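Side-chain contacts in V-type ATPase 116 kDa subunit (Meiothermus ruber, PDB 3RRK), which is the cytoplasmic N-terminal domain of subunit I, which probably belongs to the stator of a rotary ATPase that pumps protons across the membrane: residues 60-63 with 64-68; 262-265 with 266-270. All blocks are in the same frame, centred on the assembly; numbering follows the deposited sequence.

Contact 1 (60-63 with 64-68); sequences AELK and RWEAV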
loop_
_atom_site.group_PDB
_atom_site.type_symbol
_atom_site.label_atom_id
_atom_site.label_comp_id
_atom_site.label_asym_id
_atom_site.label_seq_id
_atom_site.Cartn_x
_atom_site.Cartn_y
_atom_site.Cartn_z
ATOM N N ALA A 60 -4.107 -21.218 15.718
ATOM C CA ALA A 60 -4.484 -19.878 16.098
ATOM C C ALA A 60 -3.251 -19.032 16.428
ATOM O O ALA A 60 -3.200 -17.834 16.133
ATOM C CB ALA A 60 -5.437 -19.922 17.230
ATOM N N GLU A 61 -2.250 -19.651 17.030
ATOM C CA GLU A 61 -0.980 -18.959 17.259
ATOM C C GLU A 61 -0.317 -18.559 15.938
ATOM O O GLU A 61 0.154 -17.428 15.785
ATOM C CB GLU A 61 -0.033 -19.817 18.117
ATOM C CG GLU A 61 -0.567 -20.134 19.530
ATOM C CD GLU A 61 0.159 -21.286 20.239
ATOM O OE1 GLU A 61 1.184 -21.792 19.718
ATOM O OE2 GLU A 61 -0.313 -21.704 21.320
ATOM N N LEU A 62 -0.289 -19.485 14.976
ATOM C CA LEU A 62 0.257 -19.194 13.661
ATOM C C LEU A 62 -0.445 -17.973 13.078
ATOM O O LEU A 62 0.222 -17.039 12.640
ATOM C CB LEU A 62 0.130 -20.402 12.724
ATOM C CG LEU A 62 0.461 -20.199 11.227
ATOM C CD1 LEU A 62 1.809 -19.484 11.011
ATOM C CD2 LEU A 62 0.418 -21.526 10.442
ATOM N N LYS A 63 -1.783 -17.971 13.091
ATOM C CA LYS A 63 -2.526 -16.859 12.512
ATOM C C LYS A 63 -2.143 -15.549 13.190
ATOM O O LYS A 63 -1.973 -14.536 12.516
ATOM C CB LYS A 63 -4.042 -17.079 12.581
ATOM C CG LYS A 63 -4.586 -18.198 11.703
ATOM C CD LYS A 63 -4.709 -17.800 10.232
ATOM C CE LYS A 63 -6.099 -17.244 9.912
ATOM N NZ LYS A 63 -6.256 -16.881 8.464
ATOM N N ARG A 64 -1.999 -15.558 14.514
ATOM C CA ARG A 64 -1.621 -14.334 15.242
ATOM C C ARG A 64 -0.200 -13.854 14.932
ATOM O O ARG A 64 0.051 -12.636 14.881
ATOM C CB ARG A 64 -1.862 -14.464 16.762
ATOM C CG ARG A 64 -3.344 -14.716 17.099
ATOM C CD ARG A 64 -3.561 -15.283 18.501
ATOM N NE ARG A 64 -2.792 -14.548 19.501
ATOM C CZ ARG A 64 -2.700 -14.921 20.769
ATOM N NH1 ARG A 64 -3.325 -16.018 21.176
ATOM N NH2 ARG A 64 -1.991 -14.201 21.623
ATOM N N TRP A 65 0.722 -14.796 14.707
ATOM C CA TRP A 65 2.090 -14.421 14.339
ATOM C C TRP A 65 2.154 -13.829 12.936
ATOM O O TRP A 65 2.938 -12.920 12.670
ATOM C CB TRP A 65 3.044 -15.608 14.463
ATOM C CG TRP A 65 3.548 -15.858 15.833
ATOM C CD1 TRP A 65 3.281 -16.943 16.615
ATOM C CD2 TRP A 65 4.399 -15.003 16.606
ATOM N NE1 TRP A 65 3.924 -16.824 17.827
ATOM C CE2 TRP A 65 4.624 -15.644 17.846
ATOM C CE3 TRP A 65 5.002 -13.759 16.369
ATOM C CZ2 TRP A 65 5.415 -15.084 18.851
ATOM C CZ3 TRP A 65 5.800 -13.207 17.362
ATOM C CH2 TRP A 65 5.999 -13.873 18.591
ATOM N N GLU A 66 1.321 -14.356 12.043
ATOM C CA GLU A 66 1.204 -13.808 10.697
ATOM C C GLU A 66 0.666 -12.378 10.732
ATOM O O GLU A 66 1.100 -11.523 9.965
ATOM C CB GLU A 66 0.313 -14.690 9.842
ATOM C CG GLU A 66 0.910 -16.055 9.529
ATOM C CD GLU A 66 -0.027 -16.927 8.709
ATOM O OE1 GLU A 66 -1.257 -16.878 8.979
ATOM O OE2 GLU A 66 0.474 -17.650 7.802
ATOM N N ALA A 67 -0.270 -12.131 11.642
ATOM C CA ALA A 67 -0.851 -10.803 11.836
ATOM C C ALA A 67 0.212 -9.852 12.385
ATOM O O ALA A 67 0.304 -8.698 11.957
ATOM C CB ALA A 67 -2.074 -10.877 12.778
ATOM N N VAL A 68 1.021 -10.336 13.327
ATOM C CA VAL A 68 2.192 -9.575 13.744
ATOM C C VAL A 68 3.110 -9.250 12.557
ATOM O O VAL A 68 3.514 -8.108 12.377
ATOM C CB VAL A 68 3.015 -10.290 14.815
ATOM C CG1 VAL A 68 4.212 -9.440 15.176
ATOM C CG2 VAL A 68 2.180 -10.586 16.042
#
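L62 and E66 meet one turn apart on helix 56-79. CD1 of L62 packs on the CG methylene of E66 at 3.8 Å, beside the carboxylate carbon. CG of L62 is anti to the backbone N (chi1 171°), which brings the CD1 end back beside E66, although the chain starts out pointing away. The E66 chain runs extended beyond CG, and its OE1 reaches 3.8 Å from CD of K63. This is a contact with the aliphatic part of the lysine; K63 NZ stays 5.0 Å from E66 OE1, so the opposite charges do not touch. The backbone bonds are those of a regular alpha-helix, i to i+4, with W65 N to E61 O at 2.9 Å. CD1 of W65 sits 3.3 Å from the E61 carbonyl O. The polar ends of E61, R64 and E66 are held by other helices. R64 makes salt bridges with E95 and E98 of helix 94-138. E66 OE2 pairs with K275 of helix 224-281, and E61 OE1 is hydrogen-bonded to Y274 there. Replacing E66 by alanine removes the carboxylate and CG, which would probably leave K275 without this salt-bridge mate and open a gap beside L62 CD1.

Contact 2 (262-265 with 266-270); sequences ALWT and RAKDE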
loop_
_atom_site.group_PDB
_atom_site.type_symbol
_atom_site.label_atom_id
_atom_site.label_comp_id
_atom_site.label_asym_id
_atom_site.label_seq_id
_atom_site.Cartn_x
_atom_site.Cartn_y
_atom_site.Cartn_z
ATOM N N ALA A 262 12.469 -5.556 15.378
ATOM C CA ALA A 262 12.655 -6.734 16.226
ATOM C C ALA A 262 11.405 -7.622 16.308
ATOM O O ALA A 262 11.514 -8.825 16.522
ATOM C CB ALA A 262 13.063 -6.310 17.601
ATOM N N LEU A 263 10.221 -7.013 16.190
ATOM C CA LEU A 263 8.962 -7.752 16.191
ATOM C C LEU A 263 8.821 -8.506 14.882
ATOM O O LEU A 263 8.476 -9.687 14.851
ATOM C CB LEU A 263 7.778 -6.784 16.345
ATOM C CG LEU A 263 7.658 -6.175 17.746
ATOM C CD1 LEU A 263 6.970 -4.805 17.724
ATOM C CD2 LEU A 263 6.994 -7.154 18.717
ATOM N N TRP A 264 9.088 -7.800 13.793
ATOM C CA TRP A 264 8.977 -8.380 12.484
ATOM C C TRP A 264 9.862 -9.611 12.427
ATOM O O TRP A 264 9.452 -10.695 11.976
ATOM C CB TRP A 264 9.424 -7.362 11.445
ATOM C CG TRP A 264 9.367 -7.886 10.048
ATOM C CD1 TRP A 264 8.266 -7.955 9.244
ATOM C CD2 TRP A 264 10.460 -8.421 9.286
ATOM N NE1 TRP A 264 8.604 -8.497 8.029
ATOM C CE2 TRP A 264 9.940 -8.799 8.028
ATOM C CE3 TRP A 264 11.824 -8.612 9.546
ATOM C CZ2 TRP A 264 10.743 -9.359 7.026
ATOM C CZ3 TRP A 264 12.619 -9.169 8.546
ATOM C CH2 TRP A 264 12.075 -9.535 7.305
ATOM N N THR A 265 11.081 -9.436 12.918
ATOM C CA THR A 265 12.076 -10.474 12.853
ATOM C C THR A 265 11.623 -11.704 13.634
ATOM O O THR A 265 11.521 -12.808 13.089
ATOM C CB THR A 265 13.412 -9.938 13.339
ATOM O OG1 THR A 265 13.799 -8.863 12.483
ATOM C CG2 THR A 265 14.481 -11.009 13.296
ATOM N N ARG A 266 11.316 -11.525 14.905
ATOM C CA ARG A 266 10.836 -12.656 15.684
ATOM C C ARG A 266 9.644 -13.355 15.006
ATOM O O ARG A 266 9.569 -14.588 14.987
ATOM C CB ARG A 266 10.489 -12.196 17.094
ATOM C CG ARG A 266 9.637 -13.152 17.890
ATOM C CD ARG A 266 10.416 -14.342 18.379
ATOM N NE ARG A 266 9.589 -15.229 19.197
ATOM C CZ ARG A 266 9.217 -14.968 20.451
ATOM N NH1 ARG A 266 9.585 -13.826 21.050
ATOM N NH2 ARG A 266 8.464 -15.848 21.106
ATOM N N ALA A 267 8.729 -12.568 14.434
ATOM C CA ALA A 267 7.508 -13.120 13.852
ATOM C C ALA A 267 7.754 -13.851 12.535
ATOM O O ALA A 267 7.187 -14.908 12.303
ATOM C CB ALA A 267 6.418 -12.049 13.703
ATOM N N LYS A 268 8.589 -13.295 11.670
ATOM C CA LYS A 268 9.000 -14.023 10.467
ATOM C C LYS A 268 9.469 -15.433 10.800
ATOM O O LYS A 268 9.047 -16.391 10.149
ATOM C CB LYS A 268 10.091 -13.272 9.713
ATOM C CG LYS A 268 9.538 -12.238 8.735
ATOM C CD LYS A 268 8.774 -12.940 7.630
ATOM C CE LYS A 268 8.975 -12.278 6.277
ATOM N NZ LYS A 268 7.897 -12.663 5.316
ATOM N N ASP A 269 10.312 -15.569 11.824
ATOM C CA ASP A 269 10.815 -16.885 12.222
ATOM C C ASP A 269 9.742 -17.743 12.832
ATOM O O ASP A 269 9.761 -18.971 12.683
ATOM C CB ASP A 269 11.958 -16.788 13.241
ATOM C CG ASP A 269 13.107 -15.944 12.749
ATOM O OD1 ASP A 269 13.268 -15.810 11.511
ATOM O OD2 ASP A 269 13.841 -15.408 13.610
ATOM N N GLU A 270 8.830 -17.099 13.559
ATOM C CA GLU A 270 7.790 -17.835 14.245
ATOM C C GLU A 270 6.882 -18.497 13.225
ATOM O O GLU A 270 6.520 -19.671 13.358
ATOM C CB GLU A 270 7.006 -16.914 15.171
ATOM C CG GLU A 270 7.728 -16.658 16.458
ATOM C CD GLU A 270 7.790 -17.899 17.311
ATOM O OE1 GLU A 270 7.164 -18.905 16.930
ATOM O OE2 GLU A 270 8.454 -17.879 18.360
#
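CG of K268 lies over one face of the W264 ring, and the two side chains run at a slant to each other. This CG stands 3.7 Å from the centroid of the six-membered ring and 21° off the ring normal, a CH-pi contact. CE passes off the rim, 3.5 Å from CZ2, with the lysine chain bent at chi2 and chi3. The indole is brought under the lysine by a first torsion that sets CG anti to the backbone N (chi1 179°). W264 NE1 is hydrogen-bonded to E73 of helix 56-79, which should limit turning of the ring. R266 and E270 pair edge-on. OE2 of E270 lies in the guanidinium plane and takes a bond from R266 NE at 3.0 Å through its anti lone pair; R266 NH2 adds a weak one. R266 NH1 binds the carbonyls of F90 and G92, and E270 OE2 also pairs with R273. T265 OG1 bonds to I261 O and S86 N. A backbone bond from K268 N to W264 O (2.8 Å) joins successive turns. Both pairs, W264 with K268 and R266 with E270, have the i to i+4 spacing of an alpha-helix, here helix 224-281.

Both contacts are local, one on helix 56-79 and the other on helix 224-281, and their centres are 11 Å apart. The two helices pack together here. W65 of contact 1 lies against A267, E270 and the CG of R266, and V68 also touches A267. Contact 1 is mainly at the surface, with W65 as its one buried touching residue. Contact 2 is more buried, at L263, T265 and A267. Their chemistry differs accordingly. In 60-68, R64 and E66 form salt bridges to neighbouring helices and E61 a hydrogen bond. In 262-270 a salt bridge closes within the helix, while polar groups of W264, T265 and R266 also bond outside it.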